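3-hydroxyacyl-CoA dehydrogenase (Archaeoglobus fulgidus, PDB 1ZEJ) probably acts as an NAD-dependent dehydrogenase of the 3-hydroxyacyl-CoA dehydrogenase family, working as a homodimer on a hydroxyl-bearing substrate. Local coordinates at residues A30-K34 against H35-L39; Q53-E56 against E57-S60; E193-A197 against E198-R202. One frame throughout, in Å; residues are numbered along the deposited sequence.

Contact 1. Residues A30-K34 against H35-L39; sequences AIASK and HEVVL
A local turn contact joins Ile31 and Ala32, in the last turn of helix 22-32, to His35 and Val37, where the chain enters strand 36-40. It is the helix-to-strand return of a beta-alpha-beta unit (14-18, 22-32, 36-40) in the Rossmann-type NAD-binding domain. Two donors grip one carbonyl: Ile31 O accepts from His35 N at 2.9 Å, bent to 139° at the hydrogen, and from Lys34 N at 3.1 Å. Beside this, Ala32 CA points its hydrogen at His35 O (3.4 Å) along a nearly straight 163° path. Further toward the strand, Ile31 CG2 presses on Val37 CG2 at 3.5 Å, tighter than usual for two carbons, with the side chains crossing at about a right angle. Lys34 CB lies over one face of the His35 ring but displaced toward its rim, 4.0 Å from its centroid, in a CH-pi contact; the bent lysine chain then carries NZ away to Ser33 OG (2.9 Å) and to Leu163 O. Phe159 also stacks on the imidazole. Because the bond between His35 ND1 and the backbone N of Met13 needs an acceptor, ND1 probably bears no proton, which is consistent with a neutral ring protonated at NE2.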
loop_
_atom_site.group_PDB
_atom_site.type_symbol
_atom_site.label_atom_id
_atom_site.label_comp_id
_atom_site.label_asym_id
_atom_site.label_seq_id
_atom_site.Cartn_x
_atom_site.Cartn_y
_atom_site.Cartn_z
ATOM N N ALA A 30 22.466 9.650 -9.323
ATOM C CA ALA A 30 21.232 10.383 -9.640
ATOM C C ALA A 30 21.510 11.830 -10.054
ATOM O O ALA A 30 20.992 12.328 -11.050
ATOM C CB ALA A 30 20.276 10.339 -8.436
ATOM N N ILE A 31 22.377 12.497 -9.308
ATOM C CA ILE A 31 22.651 13.894 -9.556
ATOM C C ILE A 31 23.541 14.139 -10.818
ATOM O O ILE A 31 23.380 15.148 -11.516
ATOM C CB ILE A 31 23.272 14.499 -8.272
ATOM C CG1 ILE A 31 22.191 14.526 -7.185
ATOM C CG2 ILE A 31 23.827 15.911 -8.530
ATOM C CD1 ILE A 31 22.630 15.013 -5.874
ATOM N N ALA A 32 24.480 13.232 -11.077
ATOM C CA ALA A 32 25.433 13.384 -12.129
ATOM C C ALA A 32 24.795 13.328 -13.510
ATOM O O ALA A 32 25.441 13.736 -14.470
ATOM C CB ALA A 32 26.524 12.344 -12.023
ATOM N N SER A 33 23.540 12.848 -13.582
ATOM C CA SER A 33 22.744 12.900 -14.797
ATOM C C SER A 33 22.613 14.322 -15.345
ATOM O O SER A 33 22.640 14.492 -16.566
ATOM C CB SER A 33 21.361 12.258 -14.598
ATOM O OG SER A 33 20.609 12.899 -13.594
ATOM N N LYS A 34 22.531 15.314 -14.444
ATOM C CA LYS A 34 22.315 16.713 -14.794
ATOM C C LYS A 34 23.385 17.682 -14.264
ATOM O O LYS A 34 23.518 18.780 -14.787
ATOM C CB LYS A 34 20.934 17.176 -14.291
ATOM C CG LYS A 34 19.724 16.729 -15.163
ATOM C CD LYS A 34 19.505 15.231 -15.049
ATOM C CE LYS A 34 18.027 14.786 -14.972
ATOM N NZ LYS A 34 17.879 13.478 -14.202
ATOM N N HIS A 35 24.160 17.286 -13.257
ATOM C CA HIS A 35 25.023 18.230 -12.542
ATOM C C HIS A 35 26.413 17.658 -12.290
ATOM O O HIS A 35 26.683 16.473 -12.494
ATOM C CB HIS A 35 24.399 18.560 -11.197
ATOM C CG HIS A 35 23.049 19.185 -11.293
ATOM N ND1 HIS A 35 22.852 20.454 -11.793
ATOM C CD2 HIS A 35 21.831 18.731 -10.926
ATOM C CE1 HIS A 35 21.564 20.740 -11.763
ATOM N NE2 HIS A 35 20.920 19.714 -11.236
ATOM N N GLU A 36 27.321 18.518 -11.886
ATOM C CA GLU A 36 28.614 18.029 -11.441
ATOM C C GLU A 36 28.542 17.623 -9.991
ATOM O O GLU A 36 27.841 18.254 -9.200
ATOM C CB GLU A 36 29.666 19.098 -11.607
ATOM C CG GLU A 36 29.924 19.378 -13.051
ATOM C CD GLU A 36 30.886 20.498 -13.214
ATOM O OE1 GLU A 36 30.628 21.583 -12.638
ATOM O OE2 GLU A 36 31.893 20.278 -13.920
ATOM N N VAL A 37 29.289 16.583 -9.642
ATOM C CA VAL A 37 29.306 16.085 -8.295
ATOM C C VAL A 37 30.728 15.966 -7.762
ATOM O O VAL A 37 31.631 15.508 -8.461
ATOM C CB VAL A 37 28.616 14.699 -8.238
ATOM C CG1 VAL A 37 28.665 14.116 -6.831
ATOM C CG2 VAL A 37 27.147 14.844 -8.708
ATOM N N VAL A 38 30.888 16.356 -6.510
ATOM C CA VAL A 38 32.062 15.954 -5.714
ATOM C C VAL A 38 31.622 14.909 -4.656
ATOM O O VAL A 38 30.768 15.176 -3.799
ATOM C CB VAL A 38 32.725 17.167 -5.063
ATOM C CG1 VAL A 38 33.970 16.707 -4.316
ATOM C CG2 VAL A 38 33.116 18.189 -6.106
ATOM N N LEU A 39 32.181 13.722 -4.736
ATOM C CA LEU A 39 31.848 12.635 -3.821
ATOM C C LEU A 39 33.007 12.444 -2.879
ATOM O O LEU A 39 34.128 12.103 -3.317
ATOM C CB LEU A 39 31.601 11.362 -4.602
ATOM C CG LEU A 39 31.226 10.102 -3.772
ATOM C CD1 LEU A 39 29.953 10.325 -3.003
ATOM C CD2 LEU A 39 31.084 8.889 -4.675
#

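Contact 2. Residues Q53-E56 against E57-S60; sequences QIPE and ELLS
Pro55 and Glu56 offer their carbonyls to the amides of Leu58 and Leu59 in a local turn contact at the surface. Leu58 N donates to Pro55 O at 2.9 Å, with 149° at the hydrogen, and Leu59 N donates to Glu56 O at 3.1 Å, straighter at 165°. Both donors stand well above the plane of the carbonyl they meet, so neither sits on a lone pair. Proximity alone is not enough: Glu57 N lies 3.2 Å from Pro55 O, yet its angle is too poor for a bond, and the same holds for Leu58 N against Glu56 O.

The two successive i to i+3 bonds make overlapping beta turns, and the backbone from 57 to 60 keeps helical angles without forming a regular helix. This turn belongs to the connection from helix 44-53 to strand 62-65 in the NAD-binding domain. Its apolar side faces inward. Ile54 CG2 touches Leu59 CD2 at 3.8 Å, the two side chains slanting across each other, and meets Leu58 CB from a roughly perpendicular direction. On the Pro55 ring, CG is 3.9 Å from Leu58 CD1. Ile29 of helix 22-32 packs against Ile54, Pro55 and Leu58, while Phe64 of strand 62-65 receives Ile54 and Leu59.

A rotation about the CB-CG bond (chi2 82°) folds the Glu57 chain back over the turn, bringing OE1 to 3.5 Å from Pro55 CB, a van der Waals approach. Glu56, with CG anti to its own amide nitrogen, runs out extended, away from Glu57, with OE1 6.5 Å from Glu57 OE2.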
loop_
_atom_site.group_PDB
_atom_site.type_symbol
_atom_site.label_atom_id
_atom_site.label_comp_id
_atom_site.label_asym_id
_atom_site.label_seq_id
_atom_site.Cartn_x
_atom_site.Cartn_y
_atom_site.Cartn_z
ATOM N N GLN A 53 31.454 1.162 -9.359
ATOM C CA GLN A 53 30.006 0.922 -9.464
ATOM C C GLN A 53 29.266 2.036 -10.223
ATOM O O GLN A 53 28.062 1.939 -10.456
ATOM C CB GLN A 53 29.384 0.764 -8.067
ATOM C CG GLN A 53 29.944 -0.391 -7.258
ATOM C CD GLN A 53 29.497 -1.734 -7.791
ATOM O OE1 GLN A 53 30.306 -2.528 -8.279
ATOM N NE2 GLN A 53 28.198 -1.991 -7.718
ATOM N N ILE A 54 29.962 3.103 -10.592
ATOM C CA ILE A 54 29.313 4.232 -11.251
ATOM C C ILE A 54 29.333 4.071 -12.796
ATOM O O ILE A 54 30.368 3.672 -13.382
ATOM C CB ILE A 54 29.961 5.554 -10.788
ATOM C CG1 ILE A 54 29.487 5.878 -9.352
ATOM C CG2 ILE A 54 29.597 6.680 -11.734
ATOM C CD1 ILE A 54 30.416 6.698 -8.552
ATOM N N PRO A 55 28.192 4.344 -13.461
ATOM C CA PRO A 55 28.194 4.167 -14.924
ATOM C C PRO A 55 29.280 4.996 -15.589
ATOM O O PRO A 55 29.514 6.154 -15.230
ATOM C CB PRO A 55 26.797 4.635 -15.350
ATOM C CG PRO A 55 25.956 4.481 -14.148
ATOM C CD PRO A 55 26.859 4.760 -12.972
ATOM N N GLU A 56 29.952 4.394 -16.565
ATOM C CA GLU A 56 31.172 4.988 -17.110
ATOM C C GLU A 56 30.935 6.383 -17.697
ATOM O O GLU A 56 31.746 7.270 -17.529
ATOM C CB GLU A 56 31.795 4.034 -18.155
ATOM C CG GLU A 56 33.257 4.298 -18.383
ATOM C CD GLU A 56 34.026 3.110 -18.961
ATOM O OE1 GLU A 56 33.566 1.945 -18.868
ATOM O OE2 GLU A 56 35.132 3.354 -19.494
ATOM N N GLU A 57 29.792 6.578 -18.344
ATOM C CA GLU A 57 29.433 7.866 -18.942
ATOM C C GLU A 57 29.303 8.992 -17.933
ATOM O O GLU A 57 29.386 10.160 -18.332
ATOM C CB GLU A 57 28.094 7.814 -19.679
ATOM C CG GLU A 57 27.689 6.455 -20.284
ATOM C CD GLU A 57 27.064 5.538 -19.248
ATOM O OE1 GLU A 57 26.120 5.990 -18.546
ATOM O OE2 GLU A 57 27.548 4.382 -19.149
ATOM N N LEU A 58 29.056 8.656 -16.656
ATOM C CA LEU A 58 28.909 9.672 -15.619
ATOM C C LEU A 58 30.223 10.050 -14.940
ATOM O O LEU A 58 30.246 11.021 -14.201
ATOM C CB LEU A 58 27.908 9.233 -14.550
ATOM C CG LEU A 58 26.517 8.967 -15.115
ATOM C CD1 LEU A 58 25.609 8.415 -14.079
ATOM C CD2 LEU A 58 25.942 10.225 -15.742
ATOM N N LEU A 59 31.301 9.308 -15.204
ATOM C CA LEU A 59 32.522 9.481 -14.425
ATOM C C LEU A 59 33.165 10.817 -14.725
ATOM O O LEU A 59 33.857 11.364 -13.870
ATOM C CB LEU A 59 33.517 8.330 -14.631
ATOM C CG LEU A 59 33.243 7.024 -13.869
ATOM C CD1 LEU A 59 34.210 5.955 -14.368
ATOM C CD2 LEU A 59 33.338 7.199 -12.346
ATOM N N SER A 60 32.886 11.371 -15.906
ATOM C CA SER A 60 33.399 12.697 -16.272
ATOM C C SER A 60 32.752 13.821 -15.416
ATOM O O SER A 60 33.314 14.894 -15.276
ATOM C CB SER A 60 33.205 12.949 -17.786
ATOM O OG SER A 60 31.832 13.154 -18.092
#

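Contact 3. Residues E193-A197 against E198-R202; sequences EGVRA and EDVDR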
loop_
_atom_site.group_PDB
_atom_site.type_symbol
_atom_site.label_atom_id
_atom_site.label_comp_id
_atom_site.label_asym_id
_atom_site.label_seq_id
_atom_site.Cartn_x
_atom_site.Cartn_y
_atom_site.Cartn_z
ATOM N N GLU A 193 -1.693 -13.193 15.466
ATOM C CA GLU A 193 -2.985 -13.906 15.391
ATOM C C GLU A 193 -2.957 -15.244 14.671
ATOM O O GLU A 193 -3.846 -16.053 14.852
ATOM C CB GLU A 193 -4.002 -13.030 14.649
ATOM C CG GLU A 193 -4.511 -11.845 15.439
ATOM C CD GLU A 193 -5.172 -10.805 14.524
ATOM O OE1 GLU A 193 -5.529 -11.130 13.362
ATOM O OE2 GLU A 193 -5.277 -9.642 14.950
ATOM N N GLY A 194 -1.950 -15.463 13.838
ATOM C CA GLY A 194 -1.764 -16.710 13.085
ATOM C C GLY A 194 -1.871 -16.541 11.584
ATOM O O GLY A 194 -1.857 -17.507 10.860
ATOM N N VAL A 195 -1.974 -15.329 11.088
ATOM C CA VAL A 195 -2.054 -15.149 9.645
ATOM C C VAL A 195 -0.697 -15.408 9.037
ATOM O O VAL A 195 0.303 -14.817 9.489
ATOM C CB VAL A 195 -2.510 -13.722 9.269
ATOM C CG1 VAL A 195 -2.606 -13.594 7.785
ATOM C CG2 VAL A 195 -3.873 -13.396 9.923
ATOM N N ARG A 196 -0.636 -16.220 7.986
ATOM C CA ARG A 196 0.648 -16.471 7.320
ATOM C C ARG A 196 1.182 -15.218 6.679
ATOM O O ARG A 196 0.424 -14.448 6.099
ATOM C CB ARG A 196 0.531 -17.415 6.140
ATOM C CG ARG A 196 0.160 -18.733 6.351
ATOM C CD ARG A 196 0.305 -19.480 4.995
ATOM N NE ARG A 196 1.705 -19.655 4.593
ATOM C CZ ARG A 196 2.149 -20.654 3.825
ATOM N NH1 ARG A 196 1.320 -21.590 3.375
ATOM N NH2 ARG A 196 3.434 -20.741 3.527
ATOM N N ALA A 197 2.494 -15.016 6.764
ATOM C CA ALA A 197 3.150 -13.869 6.131
ATOM C C ALA A 197 2.790 -13.738 4.649
ATOM O O ALA A 197 2.497 -12.651 4.152
ATOM C CB ALA A 197 4.674 -14.028 6.303
ATOM N N GLU A 198 2.822 -14.864 3.951
ATOM C CA GLU A 198 2.505 -14.914 2.526
ATOM C C GLU A 198 1.138 -14.343 2.242
ATOM O O GLU A 198 0.954 -13.684 1.241
ATOM C CB GLU A 198 2.578 -16.332 1.985
ATOM C CG GLU A 198 3.992 -16.834 1.811
ATOM C CD GLU A 198 4.592 -17.544 3.061
ATOM O OE1 GLU A 198 4.027 -17.420 4.198
ATOM O OE2 GLU A 198 5.639 -18.226 2.839
ATOM N N ASP A 199 0.173 -14.619 3.111
ATOM C CA ASP A 199 -1.193 -14.082 2.975
ATOM C C ASP A 199 -1.309 -12.595 3.270
ATOM O O ASP A 199 -2.062 -11.889 2.596
ATOM C CB ASP A 199 -2.167 -14.868 3.846
ATOM C CG ASP A 199 -2.452 -16.229 3.274
ATOM O OD1 ASP A 199 -2.093 -16.464 2.107
ATOM O OD2 ASP A 199 -2.990 -17.032 4.009
ATOM N N VAL A 200 -0.589 -12.114 4.282
ATOM C CA VAL A 200 -0.485 -10.688 4.513
ATOM C C VAL A 200 0.003 -9.993 3.240
ATOM O O VAL A 200 -0.562 -8.994 2.796
ATOM C CB VAL A 200 0.491 -10.388 5.686
ATOM C CG1 VAL A 200 0.797 -8.921 5.752
ATOM C CG2 VAL A 200 -0.092 -10.963 7.015
ATOM N N ASP A 201 1.042 -10.552 2.624
ATOM C CA ASP A 201 1.600 -9.954 1.435
ATOM C C ASP A 201 0.675 -10.112 0.218
ATOM O O ASP A 201 0.633 -9.234 -0.631
ATOM C CB ASP A 201 2.994 -10.527 1.164
ATOM C CG ASP A 201 4.087 -9.889 2.056
ATOM O OD1 ASP A 201 3.886 -8.797 2.598
ATOM O OD2 ASP A 201 5.187 -10.455 2.128
ATOM N N ARG A 202 -0.030 -11.232 0.121
ATOM C CA ARG A 202 -0.869 -11.483 -1.054
ATOM C C ARG A 202 -2.013 -10.476 -1.163
ATOM O O ARG A 202 -2.399 -10.134 -2.278
ATOM C CB ARG A 202 -1.376 -12.924 -1.064
ATOM C CG ARG A 202 -0.252 -13.878 -1.513
ATOM C CD ARG A 202 -0.525 -15.320 -1.302
ATOM N NE ARG A 202 -1.497 -15.849 -2.227
ATOM C CZ ARG A 202 -2.743 -16.138 -1.903
ATOM N NH1 ARG A 202 -3.150 -15.968 -0.654
ATOM N NH2 ARG A 202 -3.577 -16.633 -2.823
HETATM O O HOH W 1 -2.929 -17.140 6.729
#
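Arg196 and Glu198 form a local salt bridge at the start of helix 197-224, at the dimer interface. The arginine CB lies 4.0 Å from Glu198 OE1; CG leaves anti to the carbonyl carbon, and a bend at chi3 (70°) turns the guanidinium back toward the glutamate. NE donates to Glu198 OE1 at 3.2 Å, with 144° at the hydrogen. OE1 is met from above the carboxylate plane and lies at the guanidinium edge, somewhat tilted from that group's plane; with the flat groups 79° apart, this is no two-bond pairing. CZ is 3.8 Å from Glu198 OE1, and NH2 3.4 Å from both OE1 and OE2, over the carboxylate rather than in line with one oxygen.

Arg196 is the N-cap, but its side chain does not cap. Instead a water accepts from Arg196 N and donates to Asp199 OD2 (2.7 Å), one half of a capping box made through water, the N3 carboxylate serving the N-cap amide. The other oxygen, Asp199 OD1, pairs with Arg202 NH1 in a salt bridge whose hydrogen bond is weak. Val195 CG1 meets Val200 CG2 at 3.7 Å, the pairing of a hydrophobic staple, and Met190 of helix 175-193, which ends in a Schellman motif at Gly194, touches both valines. Arg196 O accepts from Val200 N at 3.1 Å, and Ala197 O from Asp201 N. The Asp201 carboxylate bonds to Tyr269, Leu218 and Gly219 of the second subunit.

In the fold
Along the chain the contacts come in series: contact 1, contact 2, then contact 3. The first two share the NAD-binding domain, with centres about 10 Å apart. They touch directly where Leu58 CD2 lies 3.8 Å from Ala32 O. Contact 1 leads into strand 36-40 and contact 2 precedes strand 62-65, neighbouring parallel strands at one side of the mixed sheet, so the two turns pack at that side of the Rossmann-type fold. Contact 3, at the junction of helix 175-193 with the start of helix 197-224 in the C-terminal region, has its centre about 42 Å from those of the others. The separation sets turns within the nucleotide-binding domain apart from a helix junction that meets the second subunit of the homodimer.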